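CBS domain-containing predicted protein TM0935 (Thermotoga maritima, PDB 1O50) is a tandem CBS-domain protein that probably binds an adenosine-type nucleotide as a regulatory or sensing module and probably works as a dimer. Local coordinates at the interface of chains A and B. Residues are numbered along the deposited sequence; one frame, centred on the assembly and turned at random. Chains: chain A/B, CBS domain-containing predicted protein TM0935.

Contact 1: the interface of chains A and B. Residues chain A 121-122, 125-127, 144; chain B 65-66, 69, 125.
A:Asn125 and B:Asn125 meet tip to tip and exchange a reciprocal pair of hydrogen bonds. ND2 of B:Asn125 gives to OD1 of A:Asn125 at 3.1 Å, and the two-fold related bond, from ND2 of A:Asn125 to OD1 of B:Asn125, has the same length. The two amide planes are turned 77° apart. Each donor stands above the partner's carbonyl plane and does not sit on a lone pair. In both copies CG is anti to the backbone N (chi1 -176°), which sends the amide toward its twin.

A second polar group is the amide of A:Gln127. Its OE1 accepts from the hydroxyl OG of A:Ser144 at 2.8 Å, in the carbonyl plane and on a lone pair. This bond within chain A should limit rotation of the amide. NE2 then points to water 1, which also meets the backbone N of B:Met66. The water thus joins the side chain to the start of helix 65-77 of chain B. Carbons of chain B pack against the same amide: CB of B:Met66 faces NE2, and CG1 of B:Val65 lies by OE1.

Apolar contacts surround the polar ones. The chain of B:Met66 bends at chi2 and chi3, which brings CE against A:Asn125 and A:Gln127. CE lies 3.9 Å from CG of A:Gln127 and 4.1 Å from CA of A:Asn125. B:Leu69 crosses A:Met121 at about a right angle, its CD2 being 4.1 Å from CB of A:Met121. The same methyl also touches CB of A:Ser144.

The patch is part of a two-fold interface between two copies of this CBS-domain protein. It sets helix 65-77 and B:Asn125 against helix 114-124, the following loop and A:Ser144, and probably helps hold a dimer together.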
loop_
_atom_site.group_PDB
_atom_site.type_symbol
_atom_site.label_atom_id
_atom_site.label_comp_id
_atom_site.label_asym_id
_atom_site.label_seq_id
_atom_site.Cartn_x
_atom_site.Cartn_y
_atom_site.Cartn_z
ATOM N N MET A 121 -8.850 3.329 7.862
ATOM C CA MET A 121 -7.754 2.800 7.113
ATOM C C MET A 121 -7.041 1.736 7.885
ATOM O O MET A 121 -6.813 0.647 7.381
ATOM C CB MET A 121 -6.768 3.886 6.765
ATOM C CG MET A 121 -7.236 4.743 5.645
ATOM S SD MET A 121 -5.957 5.771 4.979
ATOM C CE MET A 121 -7.021 6.789 4.057
ATOM N N ILE A 122 -6.682 2.060 9.110
ATOM C CA ILE A 122 -5.930 1.118 9.935
ATOM C C ILE A 122 -6.712 -0.157 10.263
ATOM O O ILE A 122 -6.198 -1.268 10.081
ATOM C CB ILE A 122 -5.402 1.816 11.192
ATOM C CG1 ILE A 122 -4.292 2.802 10.792
ATOM C CG2 ILE A 122 -4.799 0.767 12.139
ATOM C CD1 ILE A 122 -3.958 3.865 11.843
ATOM N N ASN A 125 -7.128 -2.198 7.199
ATOM C CA ASN A 125 -5.870 -2.397 6.524
ATOM C C ASN A 125 -5.938 -2.016 5.057
ATOM O O ASN A 125 -5.543 -2.799 4.177
ATOM C CB ASN A 125 -5.337 -3.830 6.675
ATOM C CG ASN A 125 -3.939 -3.983 6.026
ATOM O OD1 ASN A 125 -3.155 -3.049 6.092
ATOM N ND2 ASN A 125 -3.639 -5.138 5.395
ATOM N N ILE A 126 -6.469 -0.820 4.787
ATOM C CA ILE A 126 -6.469 -0.231 3.453
ATOM C C ILE A 126 -5.787 1.160 3.495
ATOM O O ILE A 126 -5.698 1.754 4.549
ATOM C CB ILE A 126 -7.938 -0.113 2.922
ATOM C CG1 ILE A 126 -8.735 0.844 3.785
ATOM C CG2 ILE A 126 -8.654 -1.511 2.873
ATOM C CD1 ILE A 126 -10.203 0.905 3.485
ATOM N N GLN A 127 -5.304 1.656 2.366
ATOM C CA GLN A 127 -4.664 2.961 2.246
ATOM C C GLN A 127 -5.305 3.905 1.205
ATOM O O GLN A 127 -4.680 4.888 0.762
ATOM C CB GLN A 127 -3.172 2.760 1.952
ATOM C CG GLN A 127 -2.488 1.997 3.076
ATOM C CD GLN A 127 -1.007 2.024 3.032
ATOM O OE1 GLN A 127 -0.434 3.046 2.760
ATOM N NE2 GLN A 127 -0.362 0.906 3.398
ATOM N N SER A 144 -3.650 7.312 2.147
ATOM C CA SER A 144 -2.778 7.458 3.293
ATOM C C SER A 144 -1.732 8.575 3.140
ATOM O O SER A 144 -1.356 9.213 4.097
ATOM C CB SER A 144 -2.088 6.113 3.585
ATOM O OG SER A 144 -1.313 5.662 2.489
ATOM N N VAL B 65 4.812 2.182 4.705
ATOM C CA VAL B 65 3.959 3.338 4.831
ATOM C C VAL B 65 2.833 3.092 5.840
ATOM O O VAL B 65 2.417 4.024 6.535
ATOM C CB VAL B 65 3.390 3.727 3.495
ATOM C CG1 VAL B 65 2.241 4.758 3.671
ATOM C CG2 VAL B 65 4.499 4.279 2.645
ATOM N N MET B 66 2.366 1.847 5.969
ATOM C CA MET B 66 1.269 1.594 6.915
ATOM C C MET B 66 1.815 1.662 8.345
ATOM O O MET B 66 1.065 1.986 9.313
ATOM C CB MET B 66 0.578 0.248 6.639
ATOM C CG MET B 66 -0.410 -0.204 7.748
ATOM S SD MET B 66 -1.937 0.918 7.930
ATOM C CE MET B 66 -2.888 0.347 6.615
ATOM N N LEU B 69 1.843 5.333 9.079
ATOM C CA LEU B 69 0.467 5.759 9.296
ATOM C C LEU B 69 0.062 5.414 10.741
ATOM O O LEU B 69 -0.531 6.234 11.437
ATOM C CB LEU B 69 -0.450 5.069 8.281
ATOM C CG LEU B 69 -1.883 5.563 8.184
ATOM C CD1 LEU B 69 -1.886 7.001 7.614
ATOM C CD2 LEU B 69 -2.790 4.633 7.354
ATOM N N ASN B 125 2.747 -7.961 6.044
ATOM C CA ASN B 125 1.856 -6.915 5.614
ATOM C C ASN B 125 2.600 -5.725 5.035
ATOM O O ASN B 125 2.365 -4.573 5.432
ATOM C CB ASN B 125 0.904 -6.452 6.728
ATOM C CG ASN B 125 -0.106 -5.400 6.206
ATOM O OD1 ASN B 125 -0.536 -5.512 5.068
ATOM N ND2 ASN B 125 -0.467 -4.387 7.020
HETATM O O HOH W 1 2.565 -0.349 3.728
#

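Contact 2: the interface of chains A and B. Residues chain A 75-76, 93, 96; chain B 151-152, 156.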
loop_
_atom_site.group_PDB
_atom_site.type_symbol
_atom_site.label_atom_id
_atom_site.label_comp_id
_atom_site.label_asym_id
_atom_site.label_seq_id
_atom_site.Cartn_x
_atom_site.Cartn_y
_atom_site.Cartn_z
ATOM N N HIS A 75 -4.764 -18.436 -5.502
ATOM C CA HIS A 75 -5.094 -18.965 -6.807
ATOM C C HIS A 75 -3.890 -19.617 -7.492
ATOM O O HIS A 75 -4.027 -20.675 -8.079
ATOM C CB HIS A 75 -5.603 -17.829 -7.717
ATOM C CG HIS A 75 -6.043 -18.303 -9.063
ATOM N ND1 HIS A 75 -7.204 -19.019 -9.249
ATOM C CD2 HIS A 75 -5.481 -18.164 -10.289
ATOM C CE1 HIS A 75 -7.344 -19.292 -10.535
ATOM N NE2 HIS A 75 -6.308 -18.799 -11.183
ATOM N N PHE A 76 -2.727 -18.960 -7.436
ATOM C CA PHE A 76 -1.545 -19.415 -8.161
ATOM C C PHE A 76 -0.625 -20.329 -7.359
ATOM O O PHE A 76 0.023 -21.187 -7.937
ATOM C CB PHE A 76 -0.776 -18.218 -8.697
ATOM C CG PHE A 76 -1.457 -17.545 -9.837
ATOM C CD1 PHE A 76 -1.430 -18.114 -11.102
ATOM C CD2 PHE A 76 -2.123 -16.352 -9.674
ATOM C CE1 PHE A 76 -2.071 -17.508 -12.149
ATOM C CE2 PHE A 76 -2.730 -15.746 -10.717
ATOM C CZ PHE A 76 -2.722 -16.343 -11.958
ATOM N N LEU A 93 -11.469 -19.206 -7.883
ATOM C CA LEU A 93 -11.884 -18.270 -8.904
ATOM C C LEU A 93 -12.416 -19.048 -10.114
ATOM O O LEU A 93 -11.820 -20.037 -10.530
ATOM C CB LEU A 93 -10.728 -17.373 -9.304
ATOM C CG LEU A 93 -10.175 -16.487 -8.189
ATOM C CD1 LEU A 93 -8.976 -15.754 -8.724
ATOM C CD2 LEU A 93 -11.241 -15.513 -7.692
ATOM N N LYS A 96 -13.048 -15.176 -12.757
ATOM C CA LYS A 96 -11.912 -14.298 -12.529
ATOM C C LYS A 96 -12.274 -12.834 -12.847
ATOM O O LYS A 96 -11.732 -12.208 -13.742
ATOM C CB LYS A 96 -10.702 -14.813 -13.319
ATOM C CG LYS A 96 -10.282 -16.250 -12.887
ATOM C CD LYS A 96 -9.829 -17.099 -14.078
ATOM C CE LYS A 96 -9.672 -18.540 -13.640
ATOM N NZ LYS A 96 -9.141 -19.430 -14.731
ATOM N N LEU B 151 2.005 -12.519 -12.545
ATOM C CA LEU B 151 1.028 -13.587 -12.391
ATOM C C LEU B 151 -0.137 -13.503 -13.343
ATOM O O LEU B 151 -0.549 -14.523 -13.885
ATOM C CB LEU B 151 0.532 -13.639 -10.966
ATOM C CG LEU B 151 1.583 -14.099 -9.946
ATOM C CD1 LEU B 151 0.926 -13.941 -8.576
ATOM C CD2 LEU B 151 2.072 -15.507 -10.191
ATOM N N TRP B 152 -0.649 -12.294 -13.573
ATOM C CA TRP B 152 -1.839 -12.111 -14.389
ATOM C C TRP B 152 -1.613 -11.763 -15.846
ATOM O O TRP B 152 -2.527 -11.945 -16.659
ATOM C CB TRP B 152 -2.704 -11.027 -13.783
ATOM C CG TRP B 152 -3.359 -11.485 -12.500
ATOM C CD1 TRP B 152 -2.986 -11.129 -11.257
ATOM C CD2 TRP B 152 -4.469 -12.385 -12.350
ATOM N NE1 TRP B 152 -3.768 -11.775 -10.333
ATOM C CE2 TRP B 152 -4.692 -12.540 -10.984
ATOM C CE3 TRP B 152 -5.303 -13.072 -13.244
ATOM C CZ2 TRP B 152 -5.732 -13.345 -10.465
ATOM C CZ3 TRP B 152 -6.335 -13.856 -12.746
ATOM C CH2 TRP B 152 -6.527 -13.997 -11.363
ATOM N N GLU B 156 -1.739 -18.358 -17.597
ATOM C CA GLU B 156 -2.372 -18.865 -16.379
ATOM C C GLU B 156 -1.999 -20.310 -16.020
ATOM O O GLU B 156 -1.743 -20.604 -14.858
ATOM C CB GLU B 156 -3.883 -18.748 -16.422
ATOM C CG GLU B 156 -4.491 -19.269 -15.109
ATOM C CD GLU B 156 -5.965 -18.953 -14.943
ATOM O OE1 GLU B 156 -6.586 -18.483 -15.917
ATOM O OE2 GLU B 156 -6.510 -19.223 -13.854
#
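The ring of A:Phe76 packs against B:Leu151 with one face and against B:Trp152 with its edge. CB of B:Leu151 covers that face, shifted toward the rim. On the opposite face CD2 of A:His75, from the same helix, lies 3.6 Å above the centre. The CE2 edge of A:Phe76 stands over a face of the indole, offset toward the rim, and CE2 of A:Phe76 is 3.8 Å from CE2 of B:Trp152. The planes of the phenyl and the six-membered indole ring are 83° apart, an edge-to-face pair. At the far end of the indole, CH2 of B:Trp152 touches the methyl CD1 of A:Leu93.

The imidazole of A:His75 also has a polar edge. Its NE2 gives a hydrogen bond to the carboxylate oxygen OE2 of B:Glu156 at 2.7 Å. That oxygen lies in the ring plane and is met on its anti side. The side chain of B:Glu156 is extended, with CG anti to the backbone N (chi1 -179°), and this carries the carboxylate out to chain A.

A:Lys96 comes tip to tip with B:Glu156. NZ makes a salt bridge to OE2 at 2.8 Å, on the syn side. The bond from NZ to OE1 is weak. Two donors thus grip OE2, from opposite faces of the carboxylate plane. The lysine charge nearby would probably stabilise the ionised carboxylate. An alanine in place of B:Glu156 would probably leave the ammonium of A:Lys96 without its mate across the interface and the imidazole of A:His75 freer to turn.

The patch joins helix 65-77 of chain A to the C-terminal part of chain B. CZ of A:Phe76 also lies 3.4 Å from the backbone O of B:Leu151.

Contact 1 and contact 2 lie about 25 Å apart, measured between the centres of their C-alpha atoms. They share helices 65-77 and 144-153, with the chains exchanged. Helix 65-77 comes from chain B in contact 1 and from chain A in contact 2. Its first turns serve contact 1 and its last turns serve contact 2. Helix 144-153 likewise enters by its first residue in contact 1 and near its end in contact 2. Since each contact has a two-fold twin, both ends of these helices are engaged in each chain. This spread of contacts would fit a stable dimer and a fixed relative orientation of the chains.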